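Local coordinates for protein tRNA (cytosine(38)-C(5))-methyltransferase (Schizosaccharomyces pombe, PDB 6FDF) that methylates carbon 5 of cytosine 38 in the anticodon loop of tRNA(Asp), using S-adenosyl-L-methionine as methyl donor, at residues 229-234 / 276-281; 146-151 / 171-176; 38-43 / 59-64; 28-33 / 324-329. All coordinates share one frame; numbering follows the deposited sequence.

Contact 1 of 4, residues 229-234 / 276-281; sequences FDIVKP and LQLRYF
Ile-231 and Leu-278 meet through methyl groups, their side chains crossing at about a right angle. From CB of Ile-231 the two branches part: CG2 stands anti to the backbone N and comes to 3.6 Å from Leu-278 CD2, the shortest approach between the segments. CG1, beside the backbone N, passes the same Leu-278 CD2 at 4.0 Å. An extended chi2 (172°) then carries CD1 of Ile-231 onward, 3.9 Å from Leu-278 CD2 and 4.4 Å from Leu-276 CD1. One leucine methyl thus rests against three carbons of the isoleucine. Beside this pair, Val-232 CG2 touches the edge of the Phe-281 ring, 3.8 Å from CZ and near the ring plane. Farther off, the rings of Phe-229 and Tyr-280 make a looser contact, CE1 to CE1 at 4.4 Å. No hydrogen bond links the segments, because strand 256-258 lies between them in a small three-stranded sheet, probably part of the target-recognition lobe of this C5-methyltransferase. That central strand bonds to the backbone of Val-232, while helix 265-272 packs Phe-269 against Ile-231 and Leu-276, and Leu-222 of helix 219-225 reaches Phe-229 and Leu-278.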
loop_
_atom_site.group_PDB
_atom_site.type_symbol
_atom_site.label_atom_id
_atom_site.label_comp_id
_atom_site.label_asym_id
_atom_site.label_seq_id
_atom_site.Cartn_x
_atom_site.Cartn_y
_atom_site.Cartn_z
ATOM N N PHE A 229 -5.915 -0.856 -22.864
ATOM C CA PHE A 229 -6.659 -0.654 -21.627
ATOM C C PHE A 229 -7.368 -1.935 -21.204
ATOM O O PHE A 229 -7.877 -2.686 -22.039
ATOM C CB PHE A 229 -7.706 0.451 -21.788
ATOM C CG PHE A 229 -7.157 1.845 -21.671
ATOM C CD1 PHE A 229 -6.647 2.305 -20.468
ATOM C CD2 PHE A 229 -7.209 2.715 -22.751
ATOM C CE1 PHE A 229 -6.157 3.604 -20.352
ATOM C CE2 PHE A 229 -6.727 4.008 -22.644
ATOM C CZ PHE A 229 -6.204 4.454 -21.436
ATOM N N ASP A 230 -7.422 -2.161 -19.894
ATOM C CA ASP A 230 -8.362 -3.107 -19.305
ATOM C C ASP A 230 -9.614 -2.335 -18.907
ATOM O O ASP A 230 -9.545 -1.428 -18.069
ATOM C CB ASP A 230 -7.755 -3.809 -18.091
ATOM C CG ASP A 230 -8.726 -4.775 -17.431
ATOM O OD1 ASP A 230 -9.029 -5.819 -18.040
ATOM O OD2 ASP A 230 -9.187 -4.490 -16.303
ATOM N N ILE A 231 -10.749 -2.682 -19.514
ATOM C CA ILE A 231 -12.001 -1.970 -19.296
ATOM C C ILE A 231 -12.871 -2.791 -18.356
ATOM O O ILE A 231 -13.110 -3.981 -18.602
ATOM C CB ILE A 231 -12.729 -1.704 -20.625
ATOM C CG1 ILE A 231 -11.862 -0.838 -21.545
ATOM C CG2 ILE A 231 -14.079 -1.040 -20.372
ATOM C CD1 ILE A 231 -12.421 -0.685 -22.945
ATOM N N VAL A 232 -13.377 -2.149 -17.302
ATOM C CA VAL A 232 -14.292 -2.796 -16.371
ATOM C C VAL A 232 -15.593 -2.002 -16.338
ATOM O O VAL A 232 -15.662 -0.846 -16.763
ATOM C CB VAL A 232 -13.698 -2.932 -14.951
ATOM C CG1 VAL A 232 -12.393 -3.731 -14.977
ATOM C CG2 VAL A 232 -13.483 -1.561 -14.310
ATOM N N LYS A 233 -16.640 -2.653 -15.845
ATOM C CA LYS A 233 -17.960 -2.065 -15.704
ATOM C C LYS A 233 -18.354 -2.050 -14.232
ATOM O O LYS A 233 -17.697 -2.692 -13.402
ATOM C CB LYS A 233 -18.989 -2.846 -16.538
ATOM C CG LYS A 233 -18.845 -2.603 -18.041
ATOM C CD LYS A 233 -19.751 -3.511 -18.880
ATOM C CE LYS A 233 -18.948 -4.657 -19.480
ATOM N NZ LYS A 233 -19.670 -5.358 -20.579
ATOM N N PRO A 234 -19.373 -1.268 -13.854
ATOM C CA PRO A 234 -19.788 -1.246 -12.440
ATOM C C PRO A 234 -20.063 -2.619 -11.852
ATOM O O PRO A 234 -19.839 -2.820 -10.653
ATOM C CB PRO A 234 -21.053 -0.378 -12.467
ATOM C CG PRO A 234 -20.829 0.544 -13.618
ATOM C CD PRO A 234 -20.113 -0.274 -14.657
ATOM N N LEU A 276 -18.282 4.386 -25.570
ATOM C CA LEU A 276 -18.203 3.607 -24.344
ATOM C C LEU A 276 -18.170 4.477 -23.098
ATOM O O LEU A 276 -18.315 3.940 -21.994
ATOM C CB LEU A 276 -16.962 2.714 -24.366
ATOM C CG LEU A 276 -17.029 1.544 -25.348
ATOM C CD1 LEU A 276 -15.657 0.899 -25.496
ATOM C CD2 LEU A 276 -18.067 0.527 -24.890
ATOM N N GLN A 277 -17.977 5.790 -23.248
ATOM C CA GLN A 277 -17.953 6.718 -22.117
ATOM C C GLN A 277 -16.952 6.249 -21.065
ATOM O O GLN A 277 -17.277 6.074 -19.888
ATOM C CB GLN A 277 -19.350 6.886 -21.513
ATOM C CG GLN A 277 -20.423 7.279 -22.512
ATOM C CD GLN A 277 -21.785 7.429 -21.861
ATOM O OE1 GLN A 277 -22.744 6.757 -22.238
ATOM N NE2 GLN A 277 -21.875 8.308 -20.869
ATOM N N LEU A 278 -15.714 6.042 -21.509
ATOM C CA LEU A 278 -14.662 5.537 -20.640
ATOM C C LEU A 278 -14.075 6.675 -19.820
ATOM O O LEU A 278 -13.742 7.734 -20.365
ATOM C CB LEU A 278 -13.566 4.878 -21.478
ATOM C CG LEU A 278 -14.022 3.667 -22.290
ATOM C CD1 LEU A 278 -13.074 3.408 -23.455
ATOM C CD2 LEU A 278 -14.101 2.450 -21.395
ATOM N N ARG A 279 -13.926 6.450 -18.517
ATOM C CA ARG A 279 -13.299 7.419 -17.633
ATOM C C ARG A 279 -12.313 6.715 -16.712
ATOM O O ARG A 279 -12.422 5.513 -16.458
ATOM C CB ARG A 279 -14.334 8.184 -16.792
ATOM C CG ARG A 279 -15.048 7.361 -15.713
ATOM C CD ARG A 279 -15.833 8.311 -14.799
ATOM N NE ARG A 279 -16.691 7.655 -13.810
ATOM C CZ ARG A 279 -16.278 7.258 -12.607
ATOM N NH1 ARG A 279 -15.007 7.413 -12.249
ATOM N NH2 ARG A 279 -17.135 6.693 -11.760
ATOM N N TYR A 280 -11.341 7.481 -16.212
ATOM C CA TYR A 280 -10.503 6.999 -15.125
ATOM C C TYR A 280 -11.318 6.931 -13.838
ATOM O O TYR A 280 -12.287 7.671 -13.656
ATOM C CB TYR A 280 -9.293 7.922 -14.928
ATOM C CG TYR A 280 -8.429 8.029 -16.163
ATOM C CD1 TYR A 280 -7.591 6.980 -16.537
ATOM C CD2 TYR A 280 -8.446 9.172 -16.957
ATOM C CE1 TYR A 280 -6.803 7.060 -17.673
ATOM C CE2 TYR A 280 -7.656 9.264 -18.094
ATOM C CZ TYR A 280 -6.834 8.207 -18.443
ATOM O OH TYR A 280 -6.047 8.289 -19.575
ATOM N N PHE A 281 -10.929 6.025 -12.945
ATOM C CA PHE A 281 -11.403 6.124 -11.572
ATOM C C PHE A 281 -10.918 7.433 -10.972
ATOM O O PHE A 281 -9.802 7.880 -11.248
ATOM C CB PHE A 281 -10.904 4.941 -10.737
ATOM C CG PHE A 281 -11.535 3.631 -11.110
ATOM C CD1 PHE A 281 -12.802 3.303 -10.652
ATOM C CD2 PHE A 281 -10.865 2.726 -11.915
ATOM C CE1 PHE A 281 -13.388 2.097 -10.997
ATOM C CE2 PHE A 281 -11.448 1.520 -12.261
ATOM C CZ PHE A 281 -12.712 1.207 -11.801
#

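Contact 2 of 4, residues 146-151 / 171-176; sequences CGYNLI and GLARLN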
loop_
_atom_site.group_PDB
_atom_site.type_symbol
_atom_site.label_atom_id
_atom_site.label_comp_id
_atom_site.label_asym_id
_atom_site.label_seq_id
_atom_site.Cartn_x
_atom_site.Cartn_y
_atom_site.Cartn_z
ATOM N N CYS A 146 18.577 -12.050 15.368
ATOM C CA CYS A 146 18.114 -11.242 16.487
ATOM C C CYS A 146 16.913 -11.854 17.202
ATOM O O CYS A 146 16.252 -11.161 17.981
ATOM C CB CYS A 146 17.786 -9.822 16.023
ATOM S SG CYS A 146 19.245 -8.835 15.613
ATOM N N GLY A 147 16.627 -13.131 16.966
ATOM C CA GLY A 147 15.643 -13.837 17.762
ATOM C C GLY A 147 14.204 -13.679 17.322
ATOM O O GLY A 147 13.301 -14.040 18.086
ATOM N N TYR A 148 13.958 -13.161 16.121
ATOM C CA TYR A 148 12.593 -13.003 15.637
ATOM C C TYR A 148 12.067 -14.282 15.002
ATOM O O TYR A 148 12.802 -15.035 14.356
ATOM C CB TYR A 148 12.495 -11.864 14.620
ATOM C CG TYR A 148 12.659 -10.494 15.230
ATOM C CD1 TYR A 148 13.925 -9.936 15.404
ATOM C CD2 TYR A 148 11.552 -9.763 15.656
ATOM C CE1 TYR A 148 14.081 -8.691 15.966
ATOM C CE2 TYR A 148 11.699 -8.511 16.225
ATOM C CZ TYR A 148 12.972 -7.982 16.374
ATOM O OH TYR A 148 13.148 -6.741 16.937
ATOM N N ASN A 149 10.766 -14.505 15.188
ATOM C CA ASN A 149 9.995 -15.514 14.471
ATOM C C ASN A 149 9.302 -14.796 13.316
ATOM O O ASN A 149 8.426 -13.955 13.545
ATOM C CB ASN A 149 8.986 -16.179 15.409
ATOM C CG ASN A 149 8.290 -17.375 14.785
ATOM O OD1 ASN A 149 7.919 -17.349 13.610
ATOM N ND2 ASN A 149 8.084 -18.427 15.581
ATOM N N LEU A 150 9.730 -15.083 12.089
ATOM C CA LEU A 150 9.232 -14.405 10.895
ATOM C C LEU A 150 8.331 -15.334 10.090
ATOM O O LEU A 150 8.722 -16.463 9.772
ATOM C CB LEU A 150 10.389 -13.920 10.018
ATOM C CG LEU A 150 10.028 -13.294 8.665
ATOM C CD1 LEU A 150 9.373 -11.934 8.838
ATOM C CD2 LEU A 150 11.262 -13.183 7.770
ATOM N N ILE A 151 7.130 -14.859 9.760
ATOM C CA ILE A 151 6.287 -15.518 8.766
ATOM C C ILE A 151 6.070 -14.548 7.613
ATOM O O ILE A 151 6.133 -13.328 7.788
ATOM C CB ILE A 151 4.940 -15.994 9.349
ATOM C CG1 ILE A 151 4.135 -14.810 9.892
ATOM C CG2 ILE A 151 5.180 -17.036 10.433
ATOM C CD1 ILE A 151 2.688 -15.171 10.222
ATOM N N GLY A 171 5.878 -9.454 5.513
ATOM C CA GLY A 171 6.623 -10.133 6.554
ATOM C C GLY A 171 6.145 -9.692 7.921
ATOM O O GLY A 171 6.079 -8.491 8.197
ATOM N N LEU A 172 5.762 -10.649 8.759
ATOM C CA LEU A 172 5.325 -10.394 10.128
ATOM C C LEU A 172 6.323 -11.061 11.059
ATOM O O LEU A 172 6.556 -12.269 10.947
ATOM C CB LEU A 172 3.916 -10.946 10.375
ATOM C CG LEU A 172 2.703 -10.134 9.910
ATOM C CD1 LEU A 172 2.699 -9.932 8.403
ATOM C CD2 LEU A 172 1.420 -10.821 10.352
ATOM N N ALA A 173 6.903 -10.288 11.980
ATOM C CA ALA A 173 7.955 -10.794 12.857
ATOM C C ALA A 173 7.600 -10.520 14.310
ATOM O O ALA A 173 7.234 -9.394 14.655
ATOM C CB ALA A 173 9.315 -10.157 12.523
ATOM N N ARG A 174 7.701 -11.550 15.152
ATOM C CA ARG A 174 7.556 -11.422 16.598
ATOM C C ARG A 174 8.868 -11.798 17.269
ATOM O O ARG A 174 9.409 -12.880 17.013
ATOM C CB ARG A 174 6.448 -12.328 17.147
ATOM C CG ARG A 174 5.049 -12.044 16.638
ATOM C CD ARG A 174 4.124 -13.139 17.113
ATOM N NE ARG A 174 2.721 -12.867 16.813
ATOM C CZ ARG A 174 1.756 -13.782 16.901
ATOM N NH1 ARG A 174 0.500 -13.465 16.596
ATOM N NH2 ARG A 174 2.048 -15.024 17.280
ATOM N N LEU A 175 9.364 -10.918 18.138
ATOM C CA LEU A 175 10.570 -11.208 18.906
ATOM C C LEU A 175 10.324 -12.333 19.909
ATOM O O LEU A 175 9.315 -12.333 20.624
ATOM C CB LEU A 175 11.030 -9.944 19.631
ATOM C CG LEU A 175 12.333 -10.030 20.423
ATOM C CD1 LEU A 175 13.531 -10.199 19.499
ATOM C CD2 LEU A 175 12.486 -8.780 21.267
ATOM N N ASN A 176 11.259 -13.287 19.962
ATOM C CA ASN A 176 11.272 -14.364 20.961
ATOM C C ASN A 176 9.911 -15.053 21.107
ATOM O O ASN A 176 9.393 -15.238 22.210
ATOM C CB ASN A 176 11.757 -13.840 22.318
ATOM C CG ASN A 176 13.170 -13.276 22.262
ATOM O OD1 ASN A 176 13.472 -12.258 22.888
ATOM N ND2 ASN A 176 14.047 -13.949 21.527
#
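Asn-149 and Arg-174 form an antiparallel hydrogen-bonded pair: Asn-149 N gives an almost straight bond (177°) to Arg-174 O at 2.8 Å, and Arg-174 N returns one to Asn-149 O at 3.0 Å. Ile-151 N to Leu-172 O and Leu-172 N to Ile-151 O repeat the pattern, each at 2.9 Å. At the other end Asn-176 N reaches Gly-147 O at 2.9 Å; Gly-147, with positive phi, closes helix 134-145 in a Schellman motif and leads into the edge strand. Tyr-148 OH bonds to Pro-119 O, and Asn-149 OD1 to Trp-181 NE1. Leu-175, its CG anti to the backbone N (chi1 -176°), lays CD1 over the centre of the Tyr-148 ring in a CH-pi contact, 3.9 Å from the centroid. Near CD2 of the same ring sits Ala-173 CB, which also meets Leu-150 CD1 at 4.1 Å. The chemistry divides in two: backbone bonds fix the register of the sheet's last two strands, and an apolar layer on the face of Tyr-148 and Leu-150 joins them to Leu-143 of helix 134-145.

Contact 3 of 4, residues 38-43 / 59-64; sequences CAIDIN and KHMDIS. With SAH (S-adenosyl-L-homocysteine), chain E.
Ile-40 and Lys-59 pair in parallel within the beta-alpha-beta unit of strand 34-41, helix 44-54 and strand 58-60, part of the Rossmann-like fold of class I methyltransferases. Two backbone bonds join the strands: Lys-59 N to Ala-39 O (2.7 Å) and a longer one from Asp-41 N to Lys-59 O (3.3 Å). Apolar contacts gather on Ile-40, whose CG2 meets Ile-63 CG1 at 3.7 Å while its CD1 approaches Met-61 CE. Ile-42 CG2 packs on the purine of the ligand, 3.7 Å from SAH C4. Around the C-terminal ends of the strands both segments hydrogen-bond S-adenosyl-L-homocysteine. Asp-41 CG, anti to the backbone N (chi1 -159°), comes to 3.3 Å from SAH O3', and the carboxylate takes both ribose hydroxyls, O2' on OD1 and O3' on OD2. It is held further by Asn-43 N, which uses the anti lone pair of OD1 in an Asx turn, and by Gly-19 N on OD2. The adenine is read at its Watson-Crick edge: SAH N6 donates to Asp-62 OD1 at 2.9 Å. Asp-62 also makes an Asx turn, accepting Ser-64 N on OD1 from above the carboxylate plane. Ile-63 N points straight (179°) at SAH N1, 2.9 Å away.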
loop_
_atom_site.group_PDB
_atom_site.type_symbol
_atom_site.label_atom_id
_atom_site.label_comp_id
_atom_site.label_asym_id
_atom_site.label_seq_id
_atom_site.Cartn_x
_atom_site.Cartn_y
_atom_site.Cartn_z
ATOM N N CYS A 38 6.307 8.528 15.774
ATOM C CA CYS A 38 6.853 9.273 14.653
ATOM C C CYS A 38 6.487 8.535 13.378
ATOM O O CYS A 38 6.455 7.301 13.355
ATOM C CB CYS A 38 8.377 9.425 14.748
ATOM S SG CYS A 38 9.075 10.678 13.627
ATOM N N ALA A 39 6.211 9.300 12.332
ATOM C CA ALA A 39 6.051 8.788 10.978
ATOM C C ALA A 39 7.139 9.435 10.139
ATOM O O ALA A 39 7.312 10.655 10.191
ATOM C CB ALA A 39 4.661 9.108 10.430
ATOM N N ILE A 40 7.908 8.631 9.412
ATOM C CA ILE A 40 9.082 9.141 8.705
ATOM C C ILE A 40 8.902 8.933 7.211
ATOM O O ILE A 40 8.683 7.803 6.756
ATOM C CB ILE A 40 10.371 8.467 9.193
ATOM C CG1 ILE A 40 10.570 8.741 10.686
ATOM C CG2 ILE A 40 11.559 8.988 8.407
ATOM C CD1 ILE A 40 11.872 8.207 11.234
ATOM N N ASP A 41 9.019 10.019 6.450
ATOM C CA ASP A 41 8.989 9.950 4.997
ATOM C C ASP A 41 9.777 11.133 4.457
ATOM O O ASP A 41 9.764 12.224 5.034
ATOM C CB ASP A 41 7.550 9.948 4.457
ATOM C CG ASP A 41 7.448 9.381 3.048
ATOM O OD1 ASP A 41 8.048 9.968 2.122
ATOM O OD2 ASP A 41 6.771 8.341 2.872
ATOM N N ILE A 42 10.457 10.906 3.333
ATOM C CA ILE A 42 11.267 11.945 2.705
ATOM C C ILE A 42 10.445 12.836 1.783
ATOM O O ILE A 42 10.914 13.919 1.399
ATOM C CB ILE A 42 12.436 11.276 1.955
ATOM C CG1 ILE A 42 13.563 12.271 1.682
ATOM C CG2 ILE A 42 11.942 10.622 0.662
ATOM C CD1 ILE A 42 14.773 11.636 1.034
ATOM N N ASN A 43 9.226 12.428 1.438
ATOM C CA ASN A 43 8.396 13.144 0.478
ATOM C C ASN A 43 7.561 14.173 1.230
ATOM O O ASN A 43 6.634 13.789 1.958
ATOM C CB ASN A 43 7.501 12.159 -0.275
ATOM C CG ASN A 43 6.632 12.823 -1.346
ATOM O OD1 ASN A 43 6.258 13.986 -1.242
ATOM N ND2 ASN A 43 6.309 12.065 -2.381
ATOM N N LYS A 59 7.637 13.347 9.990
ATOM C CA LYS A 59 8.861 14.131 9.924
ATOM C C LYS A 59 9.663 13.806 8.672
ATOM O O LYS A 59 9.729 12.649 8.239
ATOM C CB LYS A 59 9.738 13.867 11.157
ATOM C CG LYS A 59 9.334 14.637 12.403
ATOM C CD LYS A 59 9.888 16.056 12.386
ATOM C CE LYS A 59 9.044 16.993 13.236
ATOM N NZ LYS A 59 8.613 18.194 12.470
ATOM N N HIS A 60 10.249 14.847 8.086
ATOM C CA HIS A 60 11.089 14.717 6.902
ATOM C C HIS A 60 12.460 14.208 7.330
ATOM O O HIS A 60 13.219 14.931 7.985
ATOM C CB HIS A 60 11.207 16.054 6.178
ATOM C CG HIS A 60 11.943 15.969 4.879
ATOM N ND1 HIS A 60 13.318 15.896 4.807
ATOM C CD2 HIS A 60 11.498 15.929 3.600
ATOM C CE1 HIS A 60 13.688 15.826 3.541
ATOM N NE2 HIS A 60 12.603 15.843 2.788
ATOM N N MET A 61 12.795 12.982 6.945
ATOM C CA MET A 61 14.080 12.416 7.324
ATOM C C MET A 61 14.422 11.273 6.379
ATOM O O MET A 61 13.549 10.486 6.011
ATOM C CB MET A 61 14.048 11.934 8.777
ATOM C CG MET A 61 15.239 11.116 9.212
ATOM S SD MET A 61 15.373 11.036 11.007
ATOM C CE MET A 61 13.743 11.579 11.528
ATOM N N ASP A 62 15.695 11.202 5.989
ATOM C CA ASP A 62 16.203 10.113 5.160
ATOM C C ASP A 62 16.449 8.908 6.060
ATOM O O ASP A 62 17.338 8.937 6.917
ATOM C CB ASP A 62 17.479 10.556 4.446
ATOM C CG ASP A 62 18.089 9.467 3.576
ATOM O OD1 ASP A 62 17.519 8.358 3.471
ATOM O OD2 ASP A 62 19.162 9.728 2.993
ATOM N N ILE A 63 15.674 7.839 5.857
ATOM C CA ILE A 63 15.776 6.654 6.704
ATOM C C ILE A 63 17.167 6.038 6.655
ATOM O O ILE A 63 17.591 5.381 7.612
ATOM C CB ILE A 63 14.658 5.669 6.295
ATOM C CG1 ILE A 63 13.320 6.190 6.824
ATOM C CG2 ILE A 63 14.923 4.242 6.792
ATOM C CD1 ILE A 63 12.100 5.506 6.257
ATOM N N SER A 64 17.921 6.281 5.584
ATOM C CA SER A 64 19.284 5.772 5.523
ATOM C C SER A 64 20.227 6.467 6.498
ATOM O O SER A 64 21.338 5.969 6.714
ATOM C CB SER A 64 19.833 5.921 4.110
ATOM O OG SER A 64 20.180 7.274 3.869
HETATM N N SAH E . 3.234 2.834 3.004
HETATM C CA SAH E . 2.958 4.217 2.684
HETATM C CB SAH E . 3.687 4.661 1.414
HETATM C CG SAH E . 4.955 3.841 1.178
HETATM S SD SAH E . 5.629 4.077 -0.439
HETATM C C SAH E . 1.483 4.427 2.554
HETATM O O SAH E . 0.725 3.464 2.807
HETATM O OXT SAH E . 1.085 5.561 2.212
HETATM C "C5'" SAH E . 7.293 4.278 0.090
HETATM C "C4'" SAH E . 7.445 5.635 0.777
HETATM O "O4'" SAH E . 8.743 5.680 1.339
HETATM C "C3'" SAH E . 7.301 6.822 -0.176
HETATM O "O3'" SAH E . 6.362 7.758 0.352
HETATM C "C2'" SAH E . 8.685 7.477 -0.177
HETATM O "O2'" SAH E . 8.604 8.906 -0.173
HETATM C "C1'" SAH E . 9.294 6.968 1.124
HETATM N N9 SAH E . 10.760 6.784 1.083
HETATM C C8 SAH E . 11.486 6.177 0.124
HETATM N N7 SAH E . 12.804 6.199 0.437
HETATM C C5 SAH E . 12.944 6.828 1.620
HETATM C C6 SAH E . 14.060 7.190 2.517
HETATM N N6 SAH E . 15.334 6.871 2.200
HETATM N N1 SAH E . 13.749 7.849 3.659
HETATM C C2 SAH E . 12.483 8.169 3.983
HETATM N N3 SAH E . 11.420 7.871 3.214
HETATM C C4 SAH E . 11.589 7.218 2.035
#

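Contact 4 of 4, residues 28-33 / 324-329; sequences NLANIP and LISLLL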
loop_
_atom_site.group_PDB
_atom_site.type_symbol
_atom_site.label_atom_id
_atom_site.label_comp_id
_atom_site.label_asym_id
_atom_site.label_seq_id
_atom_site.Cartn_x
_atom_site.Cartn_y
_atom_site.Cartn_z
ATOM N N ASN A 28 -5.879 1.980 13.045
ATOM C CA ASN A 28 -7.173 2.466 13.516
ATOM C C ASN A 28 -8.247 1.402 13.329
ATOM O O ASN A 28 -9.062 1.162 14.224
ATOM C CB ASN A 28 -7.571 3.742 12.773
ATOM C CG ASN A 28 -6.687 4.933 13.115
ATOM O OD1 ASN A 28 -5.934 4.916 14.091
ATOM N ND2 ASN A 28 -6.783 5.982 12.304
ATOM N N LEU A 29 -8.270 0.772 12.149
ATOM C CA LEU A 29 -9.254 -0.268 11.862
ATOM C C LEU A 29 -9.099 -1.459 12.795
ATOM O O LEU A 29 -10.093 -2.075 13.200
ATOM C CB LEU A 29 -9.105 -0.735 10.416
ATOM C CG LEU A 29 -9.998 -0.177 9.318
ATOM C CD1 LEU A 29 -9.610 -0.827 8.003
ATOM C CD2 LEU A 29 -11.460 -0.421 9.624
ATOM N N ALA A 30 -7.861 -1.810 13.135
ATOM C CA ALA A 30 -7.620 -2.956 13.999
ATOM C C ALA A 30 -7.917 -2.657 15.457
ATOM O O ALA A 30 -7.767 -3.550 16.301
ATOM C CB ALA A 30 -6.172 -3.430 13.845
ATOM N N ASN A 31 -8.341 -1.431 15.767
ATOM C CA ASN A 31 -8.636 -1.013 17.136
ATOM C C ASN A 31 -7.440 -1.231 18.052
ATOM O O ASN A 31 -7.581 -1.641 19.205
ATOM C CB ASN A 31 -9.889 -1.709 17.668
ATOM C CG ASN A 31 -11.105 -1.340 16.873
ATOM O OD1 ASN A 31 -11.847 -2.197 16.388
ATOM N ND2 ASN A 31 -11.290 -0.042 16.684
ATOM N N ILE A 32 -6.252 -0.942 17.527
ATOM C CA ILE A 32 -5.021 -1.008 18.307
ATOM C C ILE A 32 -4.905 0.293 19.090
ATOM O O ILE A 32 -4.920 1.378 18.489
ATOM C CB ILE A 32 -3.793 -1.229 17.408
ATOM C CG1 ILE A 32 -3.987 -2.467 16.531
ATOM C CG2 ILE A 32 -2.530 -1.353 18.241
ATOM C CD1 ILE A 32 -4.408 -3.711 17.301
ATOM N N PRO A 33 -4.805 0.242 20.416
ATOM C CA PRO A 33 -4.494 1.461 21.171
ATOM C C PRO A 33 -3.059 1.886 20.918
ATOM O O PRO A 33 -2.164 1.586 21.712
ATOM C CB PRO A 33 -4.718 1.041 22.628
ATOM C CG PRO A 33 -4.475 -0.435 22.626
ATOM C CD PRO A 33 -4.960 -0.934 21.291
ATOM N N LEU A 324 -3.685 -8.155 9.027
ATOM C CA LEU A 324 -2.357 -8.636 9.401
ATOM C C LEU A 324 -1.892 -8.019 10.713
ATOM O O LEU A 324 -1.236 -8.687 11.520
ATOM C CB LEU A 324 -1.353 -8.332 8.289
ATOM C CG LEU A 324 -1.571 -9.130 7.003
ATOM C CD1 LEU A 324 -0.875 -8.451 5.854
ATOM C CD2 LEU A 324 -1.100 -10.576 7.154
ATOM N N ILE A 325 -2.215 -6.743 10.940
ATOM C CA ILE A 325 -1.865 -6.112 12.211
ATOM C C ILE A 325 -2.557 -6.828 13.364
ATOM O O ILE A 325 -1.945 -7.091 14.406
ATOM C CB ILE A 325 -2.211 -4.612 12.177
ATOM C CG1 ILE A 325 -1.170 -3.852 11.357
ATOM C CG2 ILE A 325 -2.293 -4.036 13.592
ATOM C CD1 ILE A 325 -1.548 -2.407 11.091
ATOM N N SER A 326 -3.847 -7.137 13.201
ATOM C CA SER A 326 -4.586 -7.871 14.224
ATOM C C SER A 326 -3.916 -9.202 14.541
ATOM O O SER A 326 -3.755 -9.571 15.712
ATOM C CB SER A 326 -6.022 -8.099 13.758
ATOM O OG SER A 326 -6.700 -6.868 13.606
ATOM N N LEU A 327 -3.533 -9.943 13.502
ATOM C CA LEU A 327 -2.814 -11.199 13.696
ATOM C C LEU A 327 -1.485 -10.971 14.403
ATOM O O LEU A 327 -1.161 -11.652 15.381
ATOM C CB LEU A 327 -2.588 -11.882 12.350
ATOM C CG LEU A 327 -1.795 -13.186 12.403
ATOM C CD1 LEU A 327 -2.553 -14.224 13.220
ATOM C CD2 LEU A 327 -1.516 -13.695 11.002
ATOM N N LEU A 328 -0.700 -10.012 13.913
ATOM C CA LEU A 328 0.642 -9.794 14.444
ATOM C C LEU A 328 0.624 -9.526 15.945
ATOM O O LEU A 328 1.446 -10.074 16.691
ATOM C CB LEU A 328 1.296 -8.629 13.701
ATOM C CG LEU A 328 2.711 -8.216 14.101
ATOM C CD1 LEU A 328 3.681 -9.372 13.933
ATOM C CD2 LEU A 328 3.165 -6.996 13.281
ATOM N N LEU A 329 -0.296 -8.682 16.402
ATOM C CA LEU A 329 -0.273 -8.184 17.771
ATOM C C LEU A 329 -1.109 -9.015 18.741
ATOM O O LEU A 329 -1.337 -8.565 19.868
ATOM C CB LEU A 329 -0.751 -6.729 17.801
ATOM C CG LEU A 329 0.043 -5.766 16.919
ATOM C CD1 LEU A 329 -0.616 -4.402 16.932
ATOM C CD2 LEU A 329 1.488 -5.689 17.392
HETATM O O HOH W 1 -7.236 -6.117 16.386
#
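Ala-30 and Ile-32 pack against Ile-325, Ser-326 and Leu-329 where two helices of the Rossmann-like catalytic domain finish: helix 22-29, closed by a Schellman motif with Asn-31 at positive phi, and the C-terminal helix 318-328. Ile-32 carries most of the apolar contact. Its CG1 lies beside the backbone N (chi1 -55°) and meets Ile-325 CG2 at 3.7 Å. Chi2 of -51° bends CD1 back instead of extending it, and Ile-32 CD1 ends 3.9 Å from Leu-329 CD1. Ile-32 CG2, anti to the backbone N, touches Leu-329 CD1 at 3.8 Å, with the result that this leucine methyl is bordered by both branches of the isoleucine. Ile-325 likewise turns CG2 anti to its backbone N, and this methyl also reaches Ala-30 CB at 3.9 Å, serving both residues of the loop side. Ile-32 crosses Ile-325 and Leu-329 obliquely. Ile-325 also touches Leu-123 and Leu-329 touches Tyr-121, both of strand 121-127. Ser-326 supplies the polar side chain of the contact: OG is 3.5 Å from Ala-30 CB and hydrogen-bonds one turn back to Ser-322 O. No direct hydrogen bond crosses the contact; a single water spans it, donating to Ala-30 O at 2.6 Å and to Ser-326 OG at 2.9 Å.

Contacts 2 and 3 belong to the same seven-stranded sheet, at its two outermost strands: contact 2 is antiparallel and backbone-bonded, contact 3 parallel and spilling into the cofactor pocket. Contact 4 joins helix ends, with methyl packing and one water instead of strand bonds. It touches contact 2 directly, since Arg-174 reaches Leu-327 O and Leu-328 O at the end of helix 318-328 and Leu-172 packs on Leu-324. Contact 1 stands apart, its centre 35 Å or more from the others, in a separate three-stranded sheet; it is mainly buried and wholly side-chain in character. The other three are partly buried, and contact 3 alone of the four lines the S-adenosyl-L-homocysteine pocket.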